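Local coordinates for probable quinone reductase Qor (NADPH:quinone reductase) (Zeta-crystallin homolog protein) (Mycobacterium tuberculosis, PDB 4RVU) that binds NADPH and probably passes its electrons on to quinone substrates, as a member of the zeta-crystallin-like quinone reductases, at residues I8-T11 / G17-R20; R306-L309 / L313-H316. One frame throughout, in Å; residues are numbered along the deposited sequence.

Interaction 1 of 2, residues I8-T11 / G17-R20; sequences IEVT and GVLR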
ATOM      1  N   ILE A   8     -11.021  26.591  24.672  1.00 19.09           N
ATOM      2  CA  ILE A   8      -9.774  26.000  25.123  1.00 19.54           C
ATOM      3  C   ILE A   8      -8.693  26.400  24.129  1.00 20.74           C
ATOM      4  O   ILE A   8      -8.673  25.945  22.975  1.00 19.90           O
ATOM      5  CB  ILE A   8      -9.871  24.468  25.236  1.00 18.94           C
ATOM      6  CG1 ILE A   8     -10.965  24.063  26.240  1.00 19.92           C
ATOM      7  CG2 ILE A   8      -8.533  23.868  25.659  1.00 19.19           C
ATOM      8  CD1 ILE A   8     -10.583  24.255  27.717  1.00 18.96           C
ATOM      9  N   GLU A   9      -7.801  27.278  24.564  1.00 30.95           N
ATOM     10  CA  GLU A   9      -6.807  27.833  23.653  1.00 30.70           C
ATOM     11  C   GLU A   9      -5.422  27.315  23.994  1.00 32.04           C
ATOM     12  O   GLU A   9      -5.089  27.123  25.167  1.00 31.93           O
ATOM     13  CB  GLU A   9      -6.830  29.357  23.739  1.00 32.37           C
ATOM     14  CG  GLU A   9      -5.767  30.055  22.909  1.00 33.83           C
ATOM     15  CD  GLU A   9      -5.708  31.533  23.210  1.00 34.79           C
ATOM     16  OE1 GLU A   9      -5.345  31.891  24.352  1.00 35.80           O
ATOM     17  OE2 GLU A   9      -6.037  32.333  22.312  1.00 36.11           O
ATOM     18  N   VAL A  10      -4.624  27.081  22.958  1.00 28.96           N
ATOM     19  CA  VAL A  10      -3.229  26.699  23.116  1.00 29.92           C
ATOM     20  C   VAL A  10      -2.363  27.881  22.681  1.00 31.11           C
ATOM     21  O   VAL A  10      -2.431  28.316  21.532  1.00 29.63           O
ATOM     22  CB  VAL A  10      -2.915  25.442  22.290  1.00 31.06           C
ATOM     23  CG1 VAL A  10      -1.441  25.079  22.380  1.00 31.16           C
ATOM     24  CG2 VAL A  10      -3.777  24.285  22.774  1.00 30.41           C
ATOM     25  N   THR A  11      -1.589  28.416  23.622  1.00 37.33           N
ATOM     26  CA  THR A  11      -0.716  29.563  23.386  1.00 38.22           C
ATOM     27  C   THR A  11       0.702  29.064  23.138  1.00 38.24           C
ATOM     28  O   THR A  11       1.473  29.652  22.372  1.00 37.96           O
ATOM     29  CB  THR A  11      -0.764  30.532  24.592  1.00 37.36           C
ATOM     30  OG1 THR A  11      -1.982  31.286  24.540  1.00 38.39           O
ATOM     31  CG2 THR A  11       0.412  31.498  24.586  1.00 40.02           C
ATOM     32  N   GLY A  17      -1.359  20.151  30.049  1.00 31.23           N
ATOM     33  CA  GLY A  17      -1.365  21.354  30.859  1.00 30.54           C
ATOM     34  C   GLY A  17      -1.542  22.651  30.091  1.00 31.04           C
ATOM     35  O   GLY A  17      -2.067  23.619  30.635  1.00 31.19           O
ATOM     36  N   VAL A  18      -1.121  22.676  28.826  1.00 28.78           N
ATOM     37  CA  VAL A  18      -1.233  23.894  28.016  1.00 29.10           C
ATOM     38  C   VAL A  18      -2.666  24.182  27.548  1.00 29.24           C
ATOM     39  O   VAL A  18      -2.949  25.252  26.998  1.00 29.78           O
ATOM     40  CB  VAL A  18      -0.280  23.874  26.791  1.00 28.22           C
ATOM     41  CG1 VAL A  18       1.138  23.535  27.212  1.00 29.46           C
ATOM     42  CG2 VAL A  18      -0.764  22.892  25.736  1.00 29.09           C
ATOM     43  N   LEU A  19      -3.570  23.229  27.751  1.00 28.72           N
ATOM     44  CA  LEU A  19      -4.968  23.442  27.383  1.00 28.69           C
ATOM     45  C   LEU A  19      -5.659  24.419  28.349  1.00 30.17           C
ATOM     46  O   LEU A  19      -6.214  24.010  29.375  1.00 30.16           O
ATOM     47  CB  LEU A  19      -5.715  22.108  27.322  1.00 28.08           C
ATOM     48  CG  LEU A  19      -5.179  21.104  26.300  1.00 28.10           C
ATOM     49  CD1 LEU A  19      -5.735  19.706  26.542  1.00 28.57           C
ATOM     50  CD2 LEU A  19      -5.493  21.575  24.889  1.00 27.44           C
ATOM     51  N   ARG A  20      -5.629  25.709  28.017  1.00 31.99           N
ATOM     52  CA  ARG A  20      -6.184  26.737  28.898  1.00 32.57           C
ATOM     53  C   ARG A  20      -7.621  27.092  28.550  1.00 32.98           C
ATOM     54  O   ARG A  20      -7.940  27.364  27.391  1.00 31.46           O
ATOM     55  CB  ARG A  20      -5.319  27.998  28.869  1.00 33.48           C
ATOM     56  CG  ARG A  20      -3.862  27.749  29.243  1.00 33.45           C
ATOM     57  CD  ARG A  20      -3.766  27.167  30.646  1.00 34.76           C
ATOM     58  NE  ARG A  20      -2.396  26.795  30.987  1.00 35.64           N
ATOM     59  CZ  ARG A  20      -1.496  27.638  31.485  1.00 36.29           C
ATOM     60  NH1 ARG A  20      -1.823  28.910  31.697  1.00 36.80           N
ATOM     61  NH2 ARG A  20      -0.269  27.215  31.767  1.00 34.90           N
TER
HETATM   62  O   HOH W   1      -1.508  27.438  26.265  1.00 35.12           O
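Ile8 and Leu19 make the close-packed side of this contact: Ile8 CG2 rests on Leu19 CB at 3.7 Å. The methyl gets there because CG2 stands opposite the backbone N about the first torsion (chi1 -60° for CG1), while CG1 carries CD1 alongside the Arg20 carbonyl. Leu19 CD2 then reaches Val10 CG2 at 3.8 Å, the two side chains running next to each other in the same direction, so one leucine spans both strand residues. Helix 312-320 covers this face, with Ala312 against Ile8 and His316 against Leu19. Further along, Val10 CG1 meets Val18 CG2 more loosely, at 4.1 Å.

Glu9 and Arg20 form an antiparallel hydrogen-bonded pair. Glu9 N gives a 2.8 Å bond to Arg20 O, and Arg20 N returns a longer one of 3.2 Å to Glu9 O. Arg20 O also takes a CA-H...O contact from Ile8 CA.

Between the two segments the Glu9 and Arg20 side is looser; Glu9 packs instead on Val22 and Gln24 of strand 20-24. Arg20 bends at chi2 (-59°) and leads away from the strand, its NE bonding Gly17 O in the guanidinium plane at 3.2 Å. Beyond the pair the backbones part, and a water bridges them, accepting from Thr11 N and donating to Val18 O.

The contact is a beta hairpin with a long connection, where strand 5-10 hands over to strand 20-24 at the edge of a small antiparallel sheet. Backbone bonds thus set the pairing, Ile8, Val10 and Leu19 pack the two segments together, and water takes over where direct pairing stops.

Interaction 2 of 2, residues R306-L309 / L313-H316; sequences RYPL and LRAH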
ATOM      1  N   ARG A 306     -17.556  11.448  29.449  1.00 20.37           N
ATOM      2  CA  ARG A 306     -17.998  12.834  29.341  1.00 20.43           C
ATOM      3  C   ARG A 306     -17.191  13.711  30.286  1.00 20.03           C
ATOM      4  O   ARG A 306     -16.921  13.319  31.423  1.00 20.62           O
ATOM      5  CB  ARG A 306     -19.468  12.952  29.740  1.00 21.46           C
ATOM      6  CG  ARG A 306     -20.425  12.156  28.902  1.00 21.68           C
ATOM      7  CD  ARG A 306     -21.827  12.255  29.475  1.00 22.18           C
ATOM      8  NE  ARG A 306     -22.810  11.586  28.632  1.00 23.53           N
ATOM      9  CZ  ARG A 306     -23.087  10.285  28.699  1.00 25.59           C
ATOM     10  NH1 ARG A 306     -22.443   9.511  29.569  1.00 26.07           N
ATOM     11  NH2 ARG A 306     -24.003   9.754  27.896  1.00 26.18           N
ATOM     12  N   TYR A 307     -16.823  14.893  29.813  1.00 16.84           N
ATOM     13  CA  TYR A 307     -16.070  15.859  30.597  1.00 16.86           C
ATOM     14  C   TYR A 307     -16.626  17.250  30.346  1.00 17.00           C
ATOM     15  O   TYR A 307     -17.071  17.563  29.233  1.00 16.91           O
ATOM     16  CB  TYR A 307     -14.596  15.874  30.166  1.00 16.87           C
ATOM     17  CG  TYR A 307     -13.863  14.562  30.275  1.00 16.72           C
ATOM     18  CD1 TYR A 307     -14.028  13.567  29.312  1.00 16.67           C
ATOM     19  CD2 TYR A 307     -12.970  14.328  31.318  1.00 16.71           C
ATOM     20  CE1 TYR A 307     -13.339  12.362  29.406  1.00 17.52           C
ATOM     21  CE2 TYR A 307     -12.280  13.127  31.418  1.00 16.65           C
ATOM     22  CZ  TYR A 307     -12.468  12.154  30.456  1.00 16.75           C
ATOM     23  OH  TYR A 307     -11.782  10.967  30.551  1.00 16.55           O
ATOM     24  N   PRO A 308     -16.584  18.111  31.373  1.00 16.97           N
ATOM     25  CA  PRO A 308     -16.878  19.523  31.116  1.00 17.02           C
ATOM     26  C   PRO A 308     -15.847  20.077  30.127  1.00 16.97           C
ATOM     27  O   PRO A 308     -14.691  19.612  30.125  1.00 16.90           O
ATOM     28  CB  PRO A 308     -16.706  20.175  32.497  1.00 17.08           C
ATOM     29  CG  PRO A 308     -16.835  19.029  33.503  1.00 17.08           C
ATOM     30  CD  PRO A 308     -16.235  17.850  32.782  1.00 17.00           C
ATOM     31  N   LEU A 309     -16.260  21.031  29.295  1.00 17.30           N
ATOM     32  CA  LEU A 309     -15.362  21.656  28.330  1.00 17.69           C
ATOM     33  C   LEU A 309     -14.124  22.187  29.025  1.00 17.82           C
ATOM     34  O   LEU A 309     -13.014  22.052  28.515  1.00 17.06           O
ATOM     35  CB  LEU A 309     -16.076  22.787  27.579  1.00 17.17           C
ATOM     36  CG  LEU A 309     -15.230  23.753  26.739  1.00 17.14           C
ATOM     37  CD1 LEU A 309     -14.505  23.014  25.628  1.00 17.72           C
ATOM     38  CD2 LEU A 309     -16.129  24.833  26.159  1.00 17.65           C
ATOM     39  N   LEU A 313      -8.232  19.358  29.633  1.00 21.53           N
ATOM     40  CA  LEU A 313      -6.954  18.875  30.162  1.00 22.09           C
ATOM     41  C   LEU A 313      -7.079  17.446  30.683  1.00 22.25           C
ATOM     42  O   LEU A 313      -6.257  16.577  30.377  1.00 22.14           O
ATOM     43  CB  LEU A 313      -6.471  19.823  31.281  1.00 22.55           C
ATOM     44  CG  LEU A 313      -5.190  19.555  32.083  1.00 24.86           C
ATOM     45  CD1 LEU A 313      -4.694  20.853  32.712  1.00 25.21           C
ATOM     46  CD2 LEU A 313      -5.406  18.523  33.176  1.00 23.65           C
ATOM     47  N   ARG A 314      -8.123  17.218  31.472  1.00 24.59           N
ATOM     48  CA  ARG A 314      -8.356  15.942  32.131  1.00 24.14           C
ATOM     49  C   ARG A 314      -8.626  14.856  31.089  1.00 25.16           C
ATOM     50  O   ARG A 314      -8.138  13.730  31.201  1.00 25.12           O
ATOM     51  CB  ARG A 314      -9.534  16.102  33.122  1.00 24.84           C
ATOM     52  CG  ARG A 314      -9.966  14.870  33.910  1.00 27.07           C
ATOM     53  CD  ARG A 314     -11.038  15.271  34.980  1.00 28.71           C
ATOM     54  NE  ARG A 314     -12.305  14.536  34.858  1.00 29.29           N
ATOM     55  CZ  ARG A 314     -13.504  15.108  34.745  1.00 29.33           C
ATOM     56  NH1 ARG A 314     -13.625  16.426  34.748  1.00 26.45           N
ATOM     57  NH2 ARG A 314     -14.596  14.356  34.632  1.00 31.79           N
ATOM     58  N   ALA A 315      -9.388  15.207  30.057  1.00 17.44           N
ATOM     59  CA  ALA A 315      -9.671  14.272  28.976  1.00 17.90           C
ATOM     60  C   ALA A 315      -8.395  13.885  28.245  1.00 17.40           C
ATOM     61  O   ALA A 315      -8.187  12.713  27.928  1.00 17.42           O
ATOM     62  CB  ALA A 315     -10.673  14.868  28.003  1.00 17.51           C
ATOM     63  N   HIS A 316      -7.548  14.861  27.953  1.00 20.00           N
ATOM     64  CA  HIS A 316      -6.299  14.549  27.256  1.00 19.83           C
ATOM     65  C   HIS A 316      -5.395  13.658  28.106  1.00 19.99           C
ATOM     66  O   HIS A 316      -4.757  12.741  27.588  1.00 20.03           O
ATOM     67  CB  HIS A 316      -5.572  15.814  26.812  1.00 20.56           C
ATOM     68  CG  HIS A 316      -6.093  16.389  25.531  1.00 20.59           C
ATOM     69  ND1 HIS A 316      -5.266  16.915  24.562  1.00 20.17           N
ATOM     70  CD2 HIS A 316      -7.357  16.526  25.065  1.00 20.58           C
ATOM     71  CE1 HIS A 316      -6.000  17.359  23.556  1.00 20.68           C
ATOM     72  NE2 HIS A 316      -7.270  17.139  23.837  1.00 20.59           N
TER
HETATM   73  O   HOH W   2     -17.412  14.655  33.907  1.00 31.59           O
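The Tyr307 ring has Ala315 over one face: the CB methyl stands 3.8 Å from the ring centroid and only 7° off the normal, a well-centred CH-pi contact. Ala315 CA comes over the same ring nearer its hydroxyl end, 3.8 Å from Tyr307 CE2. Arg314 approaches the CD2-CE2 side obliquely. On the arginine's side of the contact, Tyr307 CD2 sits over the middle of one guanidinium face, 3.6 Å from Arg314 CZ, but the two planes are turned 52° apart, so this is no parallel stack. At the guanidinium edge, in its plane, lies a water that accepts from Arg314 NH2 at 2.9 Å and donates to Arg306 O, joining side chain to strand backbone where the direct separation is too long for a bond. Pro308 CD packs obliquely against Arg314 NH1 at 3.6 Å.

Torsions explain the reach of the arginine. Its CG lies opposite the backbone N (chi1 179°); this extended start brings CG alongside Tyr307 CE2, and the bend at chi3 then sets NE and the guanidinium against the CD2 corner of the ring. Arg314 NH1 also forms a salt bridge with Asp311, while Tyr307 OH is hydrogen-bonded to Asp318, so both ends of the pair have acidic partners on or just before the helix.

Strand 303-308, helix 312-320 and strand 327-331 form a beta-alpha-beta unit, and this contact packs its helix on its first strand. Val328 and Leu330 of the other strand also touch the tyrosine. The buried ring thus meets a methyl over one face and, towards CD2, the exposed, water-bound Arg314; the contact is mostly van der Waals and CH-pi packing, while Asp311 and the water probably fix how the guanidinium is turned.

From the N terminus, interaction 1 comes first: 17-20 folds back on 8-11, closing a five-residue connection before the chain runs on as strand 20-24. Nearly three hundred residues later, after the nucleotide-binding parallel sheet, interaction 2 closes a shorter turn of three residues between 306-309 and 313-316. The two loops follow in series, neither nested nor crossed, yet their centres lie 12 Å apart. They meet directly: Ile8 CD1 packs on Leu309 O at 3.4 Å, and Gly17 CA on Leu313 CD1 at 3.8 Å. The N-terminal hairpin thus packs against the turn and helix of the C-terminal beta-alpha-beta unit.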